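Local coordinates for protein laccase (PDB 3SQR) that is a laccase, a multicopper oxidase that couples the oxidation of phenolic substrates such as hydroquinones to the reduction of dioxygen to water, at residues Tyr162-Tyr167 with Arg264-Asn269; Leu285-Asn290 with Tyr311-Glu316. All coordinates share one frame; numbering follows the deposited sequence.

Contact 1: Tyr162-Tyr167 with Arg264-Asn269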
loop_
_atom_site.group_PDB
_atom_site.type_symbol
_atom_site.label_atom_id
_atom_site.label_comp_id
_atom_site.label_asym_id
_atom_site.label_seq_id
_atom_site.Cartn_x
_atom_site.Cartn_y
_atom_site.Cartn_z
ATOM N N TYR A 162 9.983 -3.250 10.801
ATOM C CA TYR A 162 9.682 -2.012 11.512
ATOM C C TYR A 162 9.586 -0.865 10.535
ATOM O O TYR A 162 10.225 -0.834 9.480
ATOM C CB TYR A 162 10.662 -1.763 12.674
ATOM C CG TYR A 162 12.081 -1.670 12.236
ATOM C CD1 TYR A 162 12.633 -0.436 11.851
ATOM C CD2 TYR A 162 12.870 -2.814 12.132
ATOM C CE1 TYR A 162 13.952 -0.371 11.386
ATOM C CE2 TYR A 162 14.153 -2.758 11.658
ATOM C CZ TYR A 162 14.703 -1.533 11.294
ATOM O OH TYR A 162 15.993 -1.427 10.862
ATOM N N GLY A 163 8.696 0.044 10.886
ATOM C CA GLY A 163 8.490 1.242 10.104
ATOM C C GLY A 163 7.002 1.515 9.904
ATOM O O GLY A 163 6.169 1.230 10.749
ATOM N N THR A 164 6.731 2.155 8.796
ATOM C CA THR A 164 5.412 2.631 8.440
ATOM C C THR A 164 4.756 1.784 7.387
ATOM O O THR A 164 5.260 1.597 6.277
ATOM C CB THR A 164 5.544 4.052 7.844
ATOM O OG1 THR A 164 6.193 4.901 8.804
ATOM C CG2 THR A 164 4.194 4.619 7.479
ATOM N N THR A 165 3.566 1.358 7.725
ATOM C CA THR A 165 2.726 0.759 6.711
ATOM C C THR A 165 1.279 0.999 7.066
ATOM O O THR A 165 0.943 1.899 7.853
ATOM C CB THR A 165 3.101 -0.711 6.389
ATOM O OG1 THR A 165 2.480 -1.041 5.151
ATOM C CG2 THR A 165 2.692 -1.683 7.536
ATOM N N TRP A 166 0.418 0.212 6.434
ATOM C CA TRP A 166 -0.998 0.417 6.541
ATOM C C TRP A 166 -1.638 -0.940 6.368
ATOM O O TRP A 166 -1.009 -1.843 5.858
ATOM C CB TRP A 166 -1.500 1.422 5.521
ATOM C CG TRP A 166 -1.262 1.145 4.047
ATOM C CD1 TRP A 166 -0.061 0.829 3.423
ATOM C CD2 TRP A 166 -2.222 1.260 2.997
ATOM N NE1 TRP A 166 -0.250 0.782 2.055
ATOM C CE2 TRP A 166 -1.565 1.006 1.774
ATOM C CE3 TRP A 166 -3.581 1.542 2.969
ATOM C CZ2 TRP A 166 -2.255 0.969 0.548
ATOM C CZ3 TRP A 166 -4.273 1.557 1.774
ATOM C CH2 TRP A 166 -3.620 1.260 0.557
ATOM N N TYR A 167 -2.868 -1.046 6.820
ATOM C CA TYR A 167 -3.652 -2.277 6.575
ATOM C C TYR A 167 -4.856 -1.838 5.804
ATOM O O TYR A 167 -5.363 -0.715 5.987
ATOM C CB TYR A 167 -4.020 -2.992 7.868
ATOM C CG TYR A 167 -4.884 -2.213 8.810
ATOM C CD1 TYR A 167 -4.376 -1.258 9.637
ATOM C CD2 TYR A 167 -6.253 -2.477 8.906
ATOM C CE1 TYR A 167 -5.205 -0.553 10.537
ATOM C CE2 TYR A 167 -7.064 -1.787 9.782
ATOM C CZ TYR A 167 -6.533 -0.804 10.589
ATOM O OH TYR A 167 -7.359 -0.133 11.412
ATOM N N ARG A 264 9.305 13.266 12.812
ATOM C CA ARG A 264 9.125 12.156 11.880
ATOM C C ARG A 264 7.665 12.151 11.390
ATOM O O ARG A 264 6.706 12.188 12.159
ATOM C CB ARG A 264 9.444 10.848 12.595
ATOM C CG ARG A 264 9.195 9.645 11.719
ATOM C CD ARG A 264 9.584 8.424 12.470
ATOM N NE ARG A 264 9.675 7.281 11.580
ATOM C CZ ARG A 264 10.313 6.167 11.924
ATOM N NH1 ARG A 264 10.950 6.052 13.095
ATOM N NH2 ARG A 264 10.328 5.159 11.077
ATOM N N LEU A 265 7.528 12.250 10.094
ATOM C CA LEU A 265 6.214 12.175 9.390
ATOM C C LEU A 265 6.234 10.902 8.579
ATOM O O LEU A 265 7.183 10.607 7.893
ATOM C CB LEU A 265 6.050 13.318 8.412
ATOM C CG LEU A 265 5.804 14.727 8.976
ATOM C CD1 LEU A 265 6.772 15.156 10.076
ATOM C CD2 LEU A 265 5.699 15.721 7.781
ATOM N N ARG A 266 5.099 10.228 8.555
ATOM C CA ARG A 266 5.044 8.903 7.909
ATOM C C ARG A 266 4.022 9.010 6.817
ATOM O O ARG A 266 2.846 9.082 7.091
ATOM C CB ARG A 266 4.683 7.865 8.948
ATOM C CG ARG A 266 5.621 7.795 10.161
ATOM C CD ARG A 266 5.051 6.844 11.155
ATOM N NE ARG A 266 5.844 6.611 12.331
ATOM C CZ ARG A 266 6.673 5.583 12.521
ATOM N NH1 ARG A 266 6.888 4.711 11.566
ATOM N NH2 ARG A 266 7.322 5.456 13.671
ATOM N N LEU A 267 4.512 9.101 5.596
ATOM C CA LEU A 267 3.717 9.446 4.467
ATOM C C LEU A 267 3.269 8.190 3.769
ATOM O O LEU A 267 4.081 7.324 3.469
ATOM C CB LEU A 267 4.492 10.313 3.511
ATOM C CG LEU A 267 5.084 11.578 4.190
ATOM C CD1 LEU A 267 6.090 12.280 3.257
ATOM C CD2 LEU A 267 3.959 12.503 4.643
ATOM N N ILE A 268 1.975 8.128 3.497
ATOM C CA ILE A 268 1.361 6.997 2.761
ATOM C C ILE A 268 0.414 7.472 1.728
ATOM O O ILE A 268 -0.525 8.204 2.032
ATOM C CB ILE A 268 0.647 5.994 3.666
ATOM C CG1 ILE A 268 1.425 5.763 4.965
ATOM C CG2 ILE A 268 0.334 4.618 2.842
ATOM C CD1 ILE A 268 0.876 4.660 5.804
ATOM N N ASN A 269 0.603 7.002 0.498
ATOM C CA ASN A 269 -0.366 7.258 -0.560
ATOM C C ASN A 269 -1.340 6.052 -0.600
ATOM O O ASN A 269 -0.947 4.970 -0.904
ATOM C CB ASN A 269 0.338 7.493 -1.907
ATOM C CG ASN A 269 -0.592 7.608 -3.098
ATOM O OD1 ASN A 269 -1.838 7.423 -3.048
ATOM N ND2 ASN A 269 0.066 7.872 -4.275
#
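T164, R266 and I268 interlock where strand 163-169 of the first cupredoxin-like domain lies across strand 262-269 of the second. The contact joins two β-sandwich domains without backbone hydrogen bonds between the two strands: side chains are laid on side chains and on the backbone of 163-165, with the strand axes 7.5 Å apart and inclined by 37°. The tight part centres on T164. Its CG2 touches both R266 CB and I268 CD1, at 3.7 Å from the latter, while that same I268 CD1 abuts the backbone O of T165 at 3.4 Å. The R266 chain runs extended from CG to NE, then its last torsion (chi4 -97°) swings the guanidinium crosswise, bringing NH1 back over 2.9 Å to T164 OG1. This bond is nearly straight (159°) and lies in the guanidinium plane. T164 OG1 is gripped a second time by the carboxylate of D312. R266 NH2 sits 3.5 Å above the guanidinium plane of R264; the juxtaposed positive charges are probably offset by salt bridges from R264 to D312 and from R266 to D196. The looser side, still buried, is where R264 NH2 approaches G163 CA, at 4.4 Å, although R266 NH1 comes to 3.6 Å from G163 C. At the other end W166, stacked on the copper ligand H126, is second shell to a copper that is probably of the type 3 pair. I268 CG2 makes a CH-π contact over one face of W166, 3.9 Å from the centroid of its five-membered ring.

Contact 2: Leu285-Asn290 with Tyr311-Glu316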
loop_
_atom_site.group_PDB
_atom_site.type_symbol
_atom_site.label_atom_id
_atom_site.label_comp_id
_atom_site.label_asym_id
_atom_site.label_seq_id
_atom_site.Cartn_x
_atom_site.Cartn_y
_atom_site.Cartn_z
ATOM N N LEU A 285 12.751 17.866 3.400
ATOM C CA LEU A 285 12.441 16.532 3.878
ATOM C C LEU A 285 13.709 15.715 3.901
ATOM O O LEU A 285 14.360 15.607 2.874
ATOM C CB LEU A 285 11.428 15.887 2.945
ATOM C CG LEU A 285 10.169 16.662 2.548
ATOM C CD1 LEU A 285 9.357 15.793 1.551
ATOM C CD2 LEU A 285 9.268 17.059 3.714
ATOM N N THR A 286 14.033 15.112 5.027
ATOM C CA THR A 286 15.087 14.120 5.089
ATOM C C THR A 286 14.427 12.728 5.059
ATOM O O THR A 286 13.796 12.319 6.009
ATOM C CB THR A 286 15.911 14.251 6.299
ATOM O OG1 THR A 286 16.582 15.524 6.252
ATOM C CG2 THR A 286 16.981 13.172 6.327
ATOM N N VAL A 287 14.591 12.071 3.941
ATOM C CA VAL A 287 13.943 10.791 3.695
ATOM C C VAL A 287 14.762 9.692 4.401
ATOM O O VAL A 287 15.959 9.518 4.126
ATOM C CB VAL A 287 13.808 10.525 2.243
ATOM C CG1 VAL A 287 12.809 9.265 2.014
ATOM C CG2 VAL A 287 13.295 11.700 1.428
ATOM N N ILE A 288 14.118 8.965 5.299
ATOM C CA ILE A 288 14.793 7.955 6.106
ATOM C C ILE A 288 14.323 6.528 5.943
ATOM O O ILE A 288 14.934 5.633 6.484
ATOM C CB ILE A 288 14.837 8.313 7.585
ATOM C CG1 ILE A 288 13.466 8.469 8.247
ATOM C CG2 ILE A 288 15.627 9.679 7.786
ATOM C CD1 ILE A 288 13.509 8.143 9.704
ATOM N N ALA A 289 13.225 6.306 5.214
ATOM C CA ALA A 289 12.807 4.949 4.930
ATOM C C ALA A 289 11.928 5.010 3.759
ATOM O O ALA A 289 11.247 6.012 3.507
ATOM C CB ALA A 289 12.048 4.317 6.112
ATOM N N ASN A 290 11.947 3.909 3.020
ATOM C CA ASN A 290 10.977 3.698 2.026
ATOM C C ASN A 290 10.237 2.408 2.314
ATOM O O ASN A 290 10.827 1.430 2.684
ATOM C CB ASN A 290 11.555 3.778 0.613
ATOM C CG ASN A 290 12.639 2.742 0.259
ATOM O OD1 ASN A 290 12.806 1.637 0.861
ATOM N ND2 ASN A 290 13.324 3.053 -0.796
ATOM N N TYR A 311 6.831 6.599 2.799
ATOM C CA TYR A 311 8.138 7.164 3.116
ATOM C C TYR A 311 8.083 7.683 4.502
ATOM O O TYR A 311 7.081 8.302 4.928
ATOM C CB TYR A 311 8.467 8.283 2.158
ATOM C CG TYR A 311 8.883 7.831 0.795
ATOM C CD1 TYR A 311 10.183 7.409 0.541
ATOM C CD2 TYR A 311 7.966 7.779 -0.236
ATOM C CE1 TYR A 311 10.553 7.016 -0.709
ATOM C CE2 TYR A 311 8.338 7.394 -1.505
ATOM C CZ TYR A 311 9.624 7.005 -1.738
ATOM O OH TYR A 311 9.992 6.633 -2.962
ATOM N N ASP A 312 9.207 7.567 5.188
ATOM C CA ASP A 312 9.361 8.182 6.467
ATOM C C ASP A 312 10.347 9.319 6.172
ATOM O O ASP A 312 11.372 9.122 5.507
ATOM C CB ASP A 312 9.975 7.291 7.517
ATOM C CG ASP A 312 9.028 6.254 8.053
ATOM O OD1 ASP A 312 8.828 5.310 7.317
ATOM O OD2 ASP A 312 8.513 6.371 9.185
ATOM N N VAL A 313 9.951 10.497 6.632
ATOM C CA VAL A 313 10.821 11.689 6.537
ATOM C C VAL A 313 10.932 12.386 7.872
ATOM O O VAL A 313 10.060 12.395 8.695
ATOM C CB VAL A 313 10.287 12.666 5.451
ATOM C CG1 VAL A 313 10.119 11.942 4.105
ATOM C CG2 VAL A 313 8.908 13.273 5.929
ATOM N N ILE A 314 12.076 13.043 8.050
ATOM C CA ILE A 314 12.299 13.823 9.227
ATOM C C ILE A 314 12.308 15.262 8.724
ATOM O O ILE A 314 12.951 15.558 7.713
ATOM C CB ILE A 314 13.646 13.551 9.868
ATOM C CG1 ILE A 314 13.727 12.125 10.386
ATOM C CG2 ILE A 314 13.859 14.507 11.106
ATOM C CD1 ILE A 314 12.628 11.686 11.264
ATOM N N VAL A 315 11.528 16.087 9.408
ATOM C CA VAL A 315 11.430 17.505 9.014
ATOM C C VAL A 315 11.827 18.282 10.276
ATOM O O VAL A 315 11.216 18.112 11.347
ATOM C CB VAL A 315 10.077 17.929 8.564
ATOM C CG1 VAL A 315 10.192 19.403 8.059
ATOM C CG2 VAL A 315 9.595 17.075 7.417
ATOM N N GLU A 316 12.829 19.138 10.109
ATOM C CA GLU A 316 13.228 20.062 11.172
ATOM C C GLU A 316 12.502 21.383 10.968
ATOM O O GLU A 316 12.455 21.916 9.840
ATOM C CB GLU A 316 14.755 20.223 11.212
ATOM C CG GLU A 316 15.179 21.169 12.281
ATOM C CD GLU A 316 16.678 21.175 12.426
ATOM O OE1 GLU A 316 17.352 21.103 11.381
ATOM O OE2 GLU A 316 17.155 21.233 13.592
HETATM O O HOH W 1 15.214 17.018 8.000
#
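V287 and Y311 meet on the apolar face of an antiparallel β-ladder interrupted by a classic β bulge, in the sheet of the second cupredoxin-like domain. V287 CG1 rests 3.5 Å from Y311 CD1, and V313, the non-hydrogen-bonded partner of V287, crosses beside it. N290 CB borders the same tyrosine ring near CE1. Farther along, L285 and V315 lie side by side and point the same way, with L285 CD2 3.7 Å from V315 CG2. L303 of strand 303-305, in the facing sheet, packs on L285, Y311 and V313, placing this face inside the sandwich. The hydroxyl of Y311 reaches R499 in the third domain.

At the bulge, I288 and A289 both face D312. D312 O receives a short, straight bond from I288 N (2.8 Å, 170°) and a weak one from A289 N (3.4 Å). I288 carries CG1 between its backbone N and carbonyl carbon (chi1 61°), which sets CG1 beside D312 CB and carries CD1 on to I314 CD1, 4.0 Å away. A289 and D312 resume the ladder as a hydrogen-bonded pair, the register shifted by one residue.

The face bearing T286, A289, D312 and I314 is more polar. A289 CB lies 3.6 Å from D312 OD1, whereas OD2 is engaged by R264 of the adjoining strand 262-269. The polar edge is reached at T286 and I314, a hydrogen-bonded pair tied by two backbone bonds. T286 is partly exposed, and one water spans this pair, 2.7 Å from T286 OG1 and donating to I314 O, also at 2.7 Å.

In the fold
The chain first runs through strand 163-169 of the first domain, crosses into the second, and closes contact 1 at strand 262-269, a loop of 96 intervening residues that includes strand 195-205. Contact 2 opens later, at strand 285-290, and closes only 20 residues on, after strand 293-300 has been laid along the other side of strand 285-290. The two loops are in series, neither nested nor crossed. They join laterally because strands 262-269 and 310-316 are neighbours in one sheet, with a probable hydrogen bond from L267 N to Y311 O (2.8 Å). Contact 2 pairs two neighbouring strands of that sheet, and contact 1 fastens the sheet to the first domain.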